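Local coordinates for protein L-asparaginase 1 (Escherichia coli, PDB 6NXC) that hydrolyses L-asparagine to L-aspartate and ammonium as a cytoplasmic homotetramer that L-asparagine also activates allosterically, at residues 257-263 and 286-292; 296-300 and 314-319. The protein carries 1 engineered substitution. All coordinates share one frame; numbering follows the deposited sequence. Where two conformers were deposited one is given.

Both contacts reach the same four-stranded parallel sheet of the C-terminal domain: strand 286-291 belongs to contact 1 and is the neighbour of strand 315-316 in contact 2. Contact 1 pairs it with strand 256-261 in the buried middle of the sheet, through a ladder of backbone bonds that runs into the allosteric asparagine site. Contact 2 lies nearer the surface, where 314-319 brings in strand 315-316, outermost within this chain, and loop 296-300 packs against this segment with a single direct hydrogen bond, a water bridge and apolar touches. The two meet at N289, whose backbone N and O probably bond to I315 O and G317 N. Each also touches the second subunit.

Contact 1. Residues 257-263 and 286-292; sequences LILRSYG and VVVNLTQ. With ASN (asparagine), chain O.
L257 N bonds V286 O and V288 N returns to L257 O, starting a parallel ladder that continues with L259 N to V288 O (175°, almost straight), L290 N to L259 O, S261 N to L290 O and Q292 N to S261 O. On one face I258 CG2 presses tightly on L290 CD1 (3.5 Å); on the other lies N289, whose OD1 takes the proton of S261 OG (2.5 Å), while ND2 turns to G265 O. At its strand end T291 OG1, in the conformer given, donates to a lone pair of G263 O (2.6 Å). Q292 NE2 reaches R260 O (3.0 Å) from above the carbonyl plane and also bonds I237 O; its OE1 takes Y116 OH of the second subunit. With an alanine here the amide is gone, which is likely to cost all three this partner. Q292 CB lies over one guanidinium face of R260, whose chi3 bend (55°) helps bring NE (2.7 Å) and NH2 (2.9 Å) to the in-plane asparagine O; NH1 bonds T236 OG1. T291 O accepts the ligand's N. The strands and intervening helix 271-282 form a beta-alpha-beta unit whose C-terminal strand ends line the allosteric asparagine site.

Contact 2. Residues 296-300 and 314-319; sequences GKVNM and VIGGAD. With EDO (1,2-ethanediol), chain Q.
M300 and V298 turn their side chains onto the G316 backbone, the tightly packed end of this contact. The methionine chain bends at chi3 (-72°), which lays its CE against G316 CA at 3.3 Å, closer than usual for two carbons. A side chain on G316 would run into that methyl. M300 SD also touches V314 CG1 (4.4 Å), and V298 CG1 rests over G316 CA (4.1 Å). In the middle, V298 N donates to A318 O (2.8 Å) in a nearly straight bond (176°), although the donor stands above the carbonyl plane; a water held by V298 O and A318 N links the same residues again. Toward K297 the packing is looser and the contact partly open to solvent. With CG anti to the backbone N (chi1 180°) and the rest extended, the lysine passes along A318, CE meeting its CB at 4.0 Å, before NZ bonds T355 O. The D319 carboxylate likewise looks elsewhere, OD2 forming a salt bridge with R180 and a hydrogen bond with T355. At the far end G296 O lies close to D319 CA and receives O1 of an ethanediol (2.9 Å), probably from the crystallisation liquor. These contacts fasten the loop after strand 286-291 alongside strand 315-316, outermost of the parallel C-terminal sheet within this chain, and the turn that follows it.

Contact 1. Residues 257-263 and 286-292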
ATOM      1  N   LEU B 257      15.206  16.475  26.405  1.00 17.04           N
ATOM      2  CA  LEU B 257      14.159  15.477  26.521  1.00 16.39           C
ATOM      3  C   LEU B 257      13.407  15.458  25.182  1.00 19.83           C
ATOM      4  O   LEU B 257      12.946  16.519  24.726  1.00 21.07           O
ATOM      5  CB  LEU B 257      13.372  16.121  27.649  0.70 24.35           C
ATOM      6  CG  LEU B 257      12.901  15.209  28.728  0.70 30.34           C
ATOM      7  CD1 LEU B 257      12.547  16.063  29.928  0.70 28.37           C
ATOM      8  CD2 LEU B 257      11.703  14.498  28.110  0.70 32.64           C
ATOM      9  N   ILE B 258      13.092  14.261  24.682  1.00 17.50           N
ATOM     10  CA  ILE B 258      12.214  14.010  23.513  1.00 16.19           C
ATOM     11  C   ILE B 258      10.951  13.423  24.088  1.00 15.53           C
ATOM     12  O   ILE B 258      11.053  12.483  24.891  1.00 18.95           O
ATOM     13  CB  ILE B 258      12.886  13.065  22.520  1.00 17.38           C
ATOM     14  CG1 ILE B 258      14.165  13.659  21.945  1.00 18.39           C
ATOM     15  CG2 ILE B 258      11.915  12.707  21.448  1.00 18.99           C
ATOM     16  CD1 ILE B 258      14.894  12.710  21.055  1.00 20.88           C
ATOM     17  N   LEU B 259       9.818  14.088  23.815  1.00 15.98           N
ATOM     18  CA  LEU B 259       8.494  13.608  24.193  1.00 16.97           C
ATOM     19  C   LEU B 259       7.889  12.950  22.944  1.00 15.59           C
ATOM     20  O   LEU B 259       7.713  13.608  21.921  1.00 17.81           O
ATOM     21  CB  LEU B 259       7.553  14.745  24.586  1.00 20.09           C
ATOM     22  CG  LEU B 259       8.040  15.678  25.666  1.00 20.09           C
ATOM     23  CD1 LEU B 259       6.992  16.736  25.928  1.00 23.11           C
ATOM     24  CD2 LEU B 259       8.426  14.967  26.932  1.00 25.03           C
ATOM     25  N   ARG B 260       7.600  11.682  23.054  1.00 14.07           N
ATOM     26  CA  ARG B 260       6.776  10.972  22.027  1.00 15.57           C
ATOM     27  C   ARG B 260       5.341  11.144  22.378  1.00 13.44           C
ATOM     28  O   ARG B 260       4.820  10.312  23.087  1.00 14.72           O
ATOM     29  CB  ARG B 260       7.195   9.524  21.914  1.00 16.17           C
ATOM     30  CG  ARG B 260       8.651   9.261  21.582  1.00 15.28           C
ATOM     31  CD  ARG B 260       9.069   7.808  21.386  1.00 19.53           C
ATOM     32  NE  ARG B 260       8.270   7.149  20.400  1.00 16.92           N
ATOM     33  CZ  ARG B 260       7.290   6.257  20.627  1.00 18.14           C
ATOM     34  NH1 ARG B 260       7.017   5.816  21.861  1.00 19.86           N
ATOM     35  NH2 ARG B 260       6.617   5.792  19.584  1.00 21.89           N
ATOM     36  N   SER B 261       4.713  12.203  21.914  1.00 15.63           N
ATOM     37  CA  SER B 261       3.326  12.534  22.328  1.00 17.33           C
ATOM     38  C   SER B 261       2.310  11.912  21.401  1.00 16.41           C
ATOM     39  O   SER B 261       2.650  11.367  20.327  1.00 14.44           O
ATOM     40  CB  SER B 261       3.115  14.042  22.256  1.00 17.87           C
ATOM     41  OG  SER B 261       3.999  14.650  23.118  1.00 25.34           O
ATOM     42  N   TYR B 262       1.059  12.114  21.745  1.00 15.84           N
ATOM     43  CA  TYR B 262      -0.057  11.578  20.932  1.00 13.50           C
ATOM     44  C   TYR B 262      -0.285  12.445  19.700  1.00 15.21           C
ATOM     45  O   TYR B 262      -0.247  13.713  19.744  1.00 15.75           O
ATOM     46  CB  TYR B 262      -1.338  11.574  21.766  1.00 15.98           C
ATOM     47  CG  TYR B 262      -1.299  10.845  23.092  1.00 14.08           C
ATOM     48  CD1 TYR B 262      -0.862   9.561  23.267  1.00 15.45           C
ATOM     49  CD2 TYR B 262      -1.727  11.563  24.219  1.00 15.60           C
ATOM     50  CE1 TYR B 262      -0.908   8.935  24.512  1.00 15.12           C
ATOM     51  CE2 TYR B 262      -1.773  10.964  25.461  1.00 13.65           C
ATOM     52  CZ  TYR B 262      -1.301   9.658  25.616  1.00 15.24           C
ATOM     53  OH  TYR B 262      -1.416   9.012  26.814  1.00 15.43           O
ATOM     54  N   GLY B 263      -0.729  11.782  18.636  1.00 16.03           N
ATOM     55  CA  GLY B 263      -1.278  12.467  17.461  1.00 13.03           C
ATOM     56  C   GLY B 263      -0.387  13.586  16.962  1.00 13.97           C
ATOM     57  O   GLY B 263       0.865  13.381  16.788  1.00 14.82           O
ATOM     58  N   VAL B 286      16.579  21.303  26.671  1.00 21.79           N
ATOM     59  CA  VAL B 286      15.849  21.421  25.383  1.00 18.84           C
ATOM     60  C   VAL B 286      14.775  20.342  25.370  1.00 19.00           C
ATOM     61  O   VAL B 286      15.113  19.148  25.361  1.00 19.05           O
ATOM     62  CB  VAL B 286      16.800  21.298  24.188  1.00 25.30           C
ATOM     63  CG1 VAL B 286      15.982  21.279  22.897  1.00 23.10           C
ATOM     64  CG2 VAL B 286      17.854  22.415  24.232  1.00 24.86           C
ATOM     65  N   VAL B 287      13.516  20.732  25.418  1.00 19.19           N
ATOM     66  CA  VAL B 287      12.398  19.759  25.379  1.00 20.48           C
ATOM     67  C   VAL B 287      11.734  19.835  23.992  1.00 20.13           C
ATOM     68  O   VAL B 287      11.229  20.916  23.613  1.00 20.54           O
ATOM     69  CB  VAL B 287      11.394  19.982  26.516  1.00 18.51           C
ATOM     70  CG1 VAL B 287      10.315  18.957  26.522  1.00 20.34           C
ATOM     71  CG2 VAL B 287      12.121  20.012  27.807  1.00 22.82           C
ATOM     72  N   VAL B 288      11.767  18.730  23.249  1.00 19.10           N
ATOM     73  CA  VAL B 288      11.240  18.612  21.862  1.00 17.22           C
ATOM     74  C   VAL B 288      10.015  17.693  21.852  1.00 14.84           C
ATOM     75  O   VAL B 288      10.123  16.575  22.274  1.00 17.93           O
ATOM     76  CB  VAL B 288      12.343  18.164  20.903  1.00 19.25           C
ATOM     77  CG1 VAL B 288      11.860  18.255  19.481  1.00 20.43           C
ATOM     78  CG2 VAL B 288      13.535  19.054  21.047  1.00 22.02           C
ATOM     79  N   ASN B 289       8.937  18.169  21.244  1.00 16.80           N
ATOM     80  CA  ASN B 289       7.673  17.431  21.115  1.00 17.46           C
ATOM     81  C   ASN B 289       7.653  16.760  19.726  1.00 17.38           C
ATOM     82  O   ASN B 289       7.641  17.481  18.741  1.00 16.12           O
ATOM     83  CB  ASN B 289       6.489  18.391  21.246  1.00 17.12           C
ATOM     84  CG  ASN B 289       5.169  17.648  21.430  1.00 17.98           C
ATOM     85  OD1 ASN B 289       5.185  16.494  21.842  1.00 22.59           O
ATOM     86  ND2 ASN B 289       4.089  18.394  21.357  1.00 20.46           N
ATOM     87  N   LEU B 290       7.558  15.423  19.683  1.00 16.26           N
ATOM     88  CA  LEU B 290       7.360  14.622  18.430  1.00 16.02           C
ATOM     89  C   LEU B 290       6.049  13.853  18.498  1.00 18.38           C
ATOM     90  O   LEU B 290       5.539  13.651  19.581  1.00 17.34           O
ATOM     91  CB  LEU B 290       8.470  13.584  18.266  1.00 15.36           C
ATOM     92  CG  LEU B 290       9.869  14.120  18.307  1.00 16.27           C
ATOM     93  CD1 LEU B 290      10.886  13.037  18.141  1.00 15.26           C
ATOM     94  CD2 LEU B 290      10.113  15.215  17.310  1.00 17.03           C
ATOM     95  N   THR B 291       5.577  13.371  17.356  1.00 15.29           N
ATOM     96  CA  THR B 291       4.527  12.383  17.347  1.00 14.44           C
ATOM     97  C   THR B 291       5.125  11.004  17.666  1.00 15.34           C
ATOM     98  O   THR B 291       6.136  10.557  16.995  1.00 18.59           O
ATOM     99  CB  THR B 291       3.656  12.399  16.113  0.70 14.63           C
ATOM    100  OG1 THR B 291       2.597  11.496  16.384  0.70 15.73           O
ATOM    101  CG2 THR B 291       4.405  12.054  14.867  0.70 14.14           C
ATOM    102  N   GLN B 292       4.394  10.243  18.453  1.00 15.69           N
ATOM    103  CA  GLN B 292       4.565   8.765  18.620  1.00 16.04           C
ATOM    104  C   GLN B 292       4.067   7.966  17.393  1.00 20.88           C
ATOM    105  O   GLN B 292       4.489   6.832  17.185  1.00 19.65           O
ATOM    106  CB  GLN B 292       4.048   8.294  20.014  1.00 17.95           C
ATOM    107  CG  GLN B 292       2.536   8.106  20.099  1.00 20.48           C
ATOM    108  CD  GLN B 292       2.082   7.725  21.494  1.00 22.02           C
ATOM    109  OE1 GLN B 292       1.126   6.959  21.623  1.00 22.78           O
ATOM    110  NE2 GLN B 292       2.653   8.313  22.558  1.00 17.11           N
TER
HETATM  111  N   ASN O9102       7.416   8.517  15.386  1.00 21.20           N
HETATM  112  CA  ASN O9102       7.651   7.012  15.517  1.00 21.02           C
HETATM  113  C   ASN O9102       8.282   6.733  16.886  1.00 28.09           C
HETATM  114  O   ASN O9102       7.971   7.616  17.794  1.00 24.01           O
HETATM  115  CB  ASN O9102       8.526   6.508  14.358  1.00 22.86           C
HETATM  116  CG  ASN O9102       9.955   7.035  14.385  1.00 21.02           C
HETATM  117  OD1 ASN O9102      10.199   8.104  14.913  1.00 18.58           O
HETATM  118  ND2 ASN O9102      10.915   6.257  13.944  1.00 19.45           N
HETATM  119  OXT ASN O9102       9.075   5.688  17.069  1.00 25.02           O

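Contact 2. Residues 296-300 and 314-319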
ATOM      1  N   GLY B 296       3.108  11.789  10.340  1.00 20.47           N
ATOM      2  CA  GLY B 296       2.379  13.036  10.640  1.00 20.17           C
ATOM      3  C   GLY B 296       3.291  14.098  11.244  1.00 20.85           C
ATOM      4  O   GLY B 296       4.523  13.919  11.434  1.00 17.12           O
ATOM      5  N   LYS B 297       2.693  15.232  11.543  1.00 18.84           N
ATOM      6  CA  LYS B 297       3.435  16.451  11.834  1.00 18.27           C
ATOM      7  C   LYS B 297       2.899  17.030  13.139  1.00 16.78           C
ATOM      8  O   LYS B 297       1.684  17.299  13.206  1.00 16.80           O
ATOM      9  CB  LYS B 297       3.328  17.395  10.656  1.00 18.45           C
ATOM     10  CG  LYS B 297       4.060  18.699  10.850  1.00 17.83           C
ATOM     11  CD  LYS B 297       4.097  19.508   9.646  1.00 24.95           C
ATOM     12  CE  LYS B 297       4.986  20.716   9.771  1.00 34.77           C
ATOM     13  NZ  LYS B 297       5.249  21.304   8.426  1.00 38.65           N
ATOM     14  N   VAL B 298       3.778  17.371  14.068  1.00 15.78           N
ATOM     15  CA  VAL B 298       3.374  18.053  15.327  1.00 16.47           C
ATOM     16  C   VAL B 298       2.878  19.451  14.970  1.00 20.22           C
ATOM     17  O   VAL B 298       3.511  20.083  14.121  1.00 17.74           O
ATOM     18  CB  VAL B 298       4.550  18.054  16.355  1.00 17.88           C
ATOM     19  CG1 VAL B 298       4.330  19.017  17.491  1.00 19.92           C
ATOM     20  CG2 VAL B 298       4.758  16.649  16.894  1.00 17.72           C
ATOM     21  N   ASN B 299       1.764  19.807  15.582  1.00 19.50           N
ATOM     22  CA  ASN B 299       1.060  21.114  15.489  1.00 23.56           C
ATOM     23  C   ASN B 299       0.400  21.377  16.852  1.00 29.17           C
ATOM     24  O   ASN B 299      -0.682  20.908  17.095  1.00 33.46           O
ATOM     25  CB  ASN B 299      -0.123  21.070  14.540  1.00 24.94           C
ATOM     26  CG  ASN B 299      -0.699  22.451  14.301  1.00 31.65           C
ATOM     27  OD1 ASN B 299      -0.144  23.444  14.759  1.00 29.20           O
ATOM     28  ND2 ASN B 299      -1.860  22.502  13.688  1.00 31.85           N
ATOM     29  N   MET B 300       1.111  21.926  17.772  1.00 31.44           N
ATOM     30  CA  MET B 300       0.609  21.982  19.157  1.00 34.61           C
ATOM     31  C   MET B 300      -0.580  22.951  19.318  1.00 41.77           C
ATOM     32  O   MET B 300      -0.718  23.925  18.490  1.00 48.28           O
ATOM     33  CB  MET B 300       1.749  22.378  20.082  1.00 36.18           C
ATOM     34  CG  MET B 300       2.628  21.188  20.394  1.00 44.77           C
ATOM     35  SD  MET B 300       4.158  21.721  21.190  1.00 38.73           S
ATOM     36  CE  MET B 300       4.970  22.475  19.811  1.00 38.25           C
ATOM     37  N   VAL B 314       8.164  23.959  25.514  1.00 21.73           N
ATOM     38  CA  VAL B 314       8.400  22.773  24.632  1.00 22.18           C
ATOM     39  C   VAL B 314       8.520  23.290  23.195  1.00 21.46           C
ATOM     40  O   VAL B 314       7.678  24.094  22.822  1.00 22.42           O
ATOM     41  CB  VAL B 314       7.228  21.776  24.767  1.00 22.09           C
ATOM     42  CG1 VAL B 314       7.437  20.607  23.825  1.00 26.08           C
ATOM     43  CG2 VAL B 314       7.066  21.285  26.205  1.00 22.69           C
ATOM     44  N   ILE B 315       9.444  22.754  22.412  1.00 19.15           N
ATOM     45  CA  ILE B 315       9.697  23.084  20.991  1.00 19.70           C
ATOM     46  C   ILE B 315       9.008  22.002  20.123  1.00 21.84           C
ATOM     47  O   ILE B 315       9.224  20.842  20.384  1.00 20.25           O
ATOM     48  CB  ILE B 315      11.218  23.129  20.685  1.00 21.60           C
ATOM     49  CG1 ILE B 315      12.019  24.000  21.657  1.00 28.76           C
ATOM     50  CG2 ILE B 315      11.413  23.475  19.251  1.00 24.49           C
ATOM     51  CD1 ILE B 315      11.499  25.393  21.831  1.00 33.00           C
ATOM     52  N   GLY B 316       8.278  22.393  19.084  1.00 22.64           N
ATOM     53  CA  GLY B 316       7.595  21.462  18.177  1.00 23.60           C
ATOM     54  C   GLY B 316       8.627  20.829  17.235  1.00 21.33           C
ATOM     55  O   GLY B 316       9.441  21.565  16.646  1.00 19.14           O
ATOM     56  N   GLY B 317       8.661  19.513  17.107  1.00 20.31           N
ATOM     57  CA  GLY B 317       9.567  18.868  16.172  1.00 20.19           C
ATOM     58  C   GLY B 317       8.966  18.549  14.807  1.00 19.76           C
ATOM     59  O   GLY B 317       9.586  17.708  14.037  1.00 17.40           O
ATOM     60  N   ALA B 318       7.896  19.222  14.391  1.00 18.61           N
ATOM     61  CA  ALA B 318       7.332  19.098  13.042  1.00 16.13           C
ATOM     62  C   ALA B 318       7.136  17.591  12.770  1.00 15.82           C
ATOM     63  O   ALA B 318       6.496  16.910  13.640  1.00 15.66           O
ATOM     64  CB  ALA B 318       8.187  19.864  12.027  1.00 19.31           C
ATOM     65  N   ASP B 319       7.567  17.103  11.616  1.00 15.09           N
ATOM     66  CA  ASP B 319       7.356  15.679  11.202  1.00 15.03           C
ATOM     67  C   ASP B 319       8.682  14.905  11.371  1.00 16.18           C
ATOM     68  O   ASP B 319       8.811  13.911  10.713  1.00 17.99           O
ATOM     69  CB  ASP B 319       6.876  15.655   9.761  1.00 16.95           C
ATOM     70  CG  ASP B 319       7.739  16.363   8.725  1.00 19.55           C
ATOM     71  OD1 ASP B 319       8.543  17.308   9.074  1.00 23.36           O
ATOM     72  OD2 ASP B 319       7.479  16.101   7.510  1.00 20.05           O
TER
HETATM   73  C1  EDO Q9104       6.945  11.454  12.693  1.00 31.42           C
HETATM   74  O1  EDO Q9104       5.965  11.420  11.737  1.00 27.74           O
HETATM   75  C2  EDO Q9104       7.936  10.566  12.250  1.00 24.38           C
HETATM   76  O2  EDO Q9104       7.618   9.275  12.323  1.00 26.00           O
HETATM   77  O   HOH W   1       6.029  21.391  15.191  1.00 20.54           O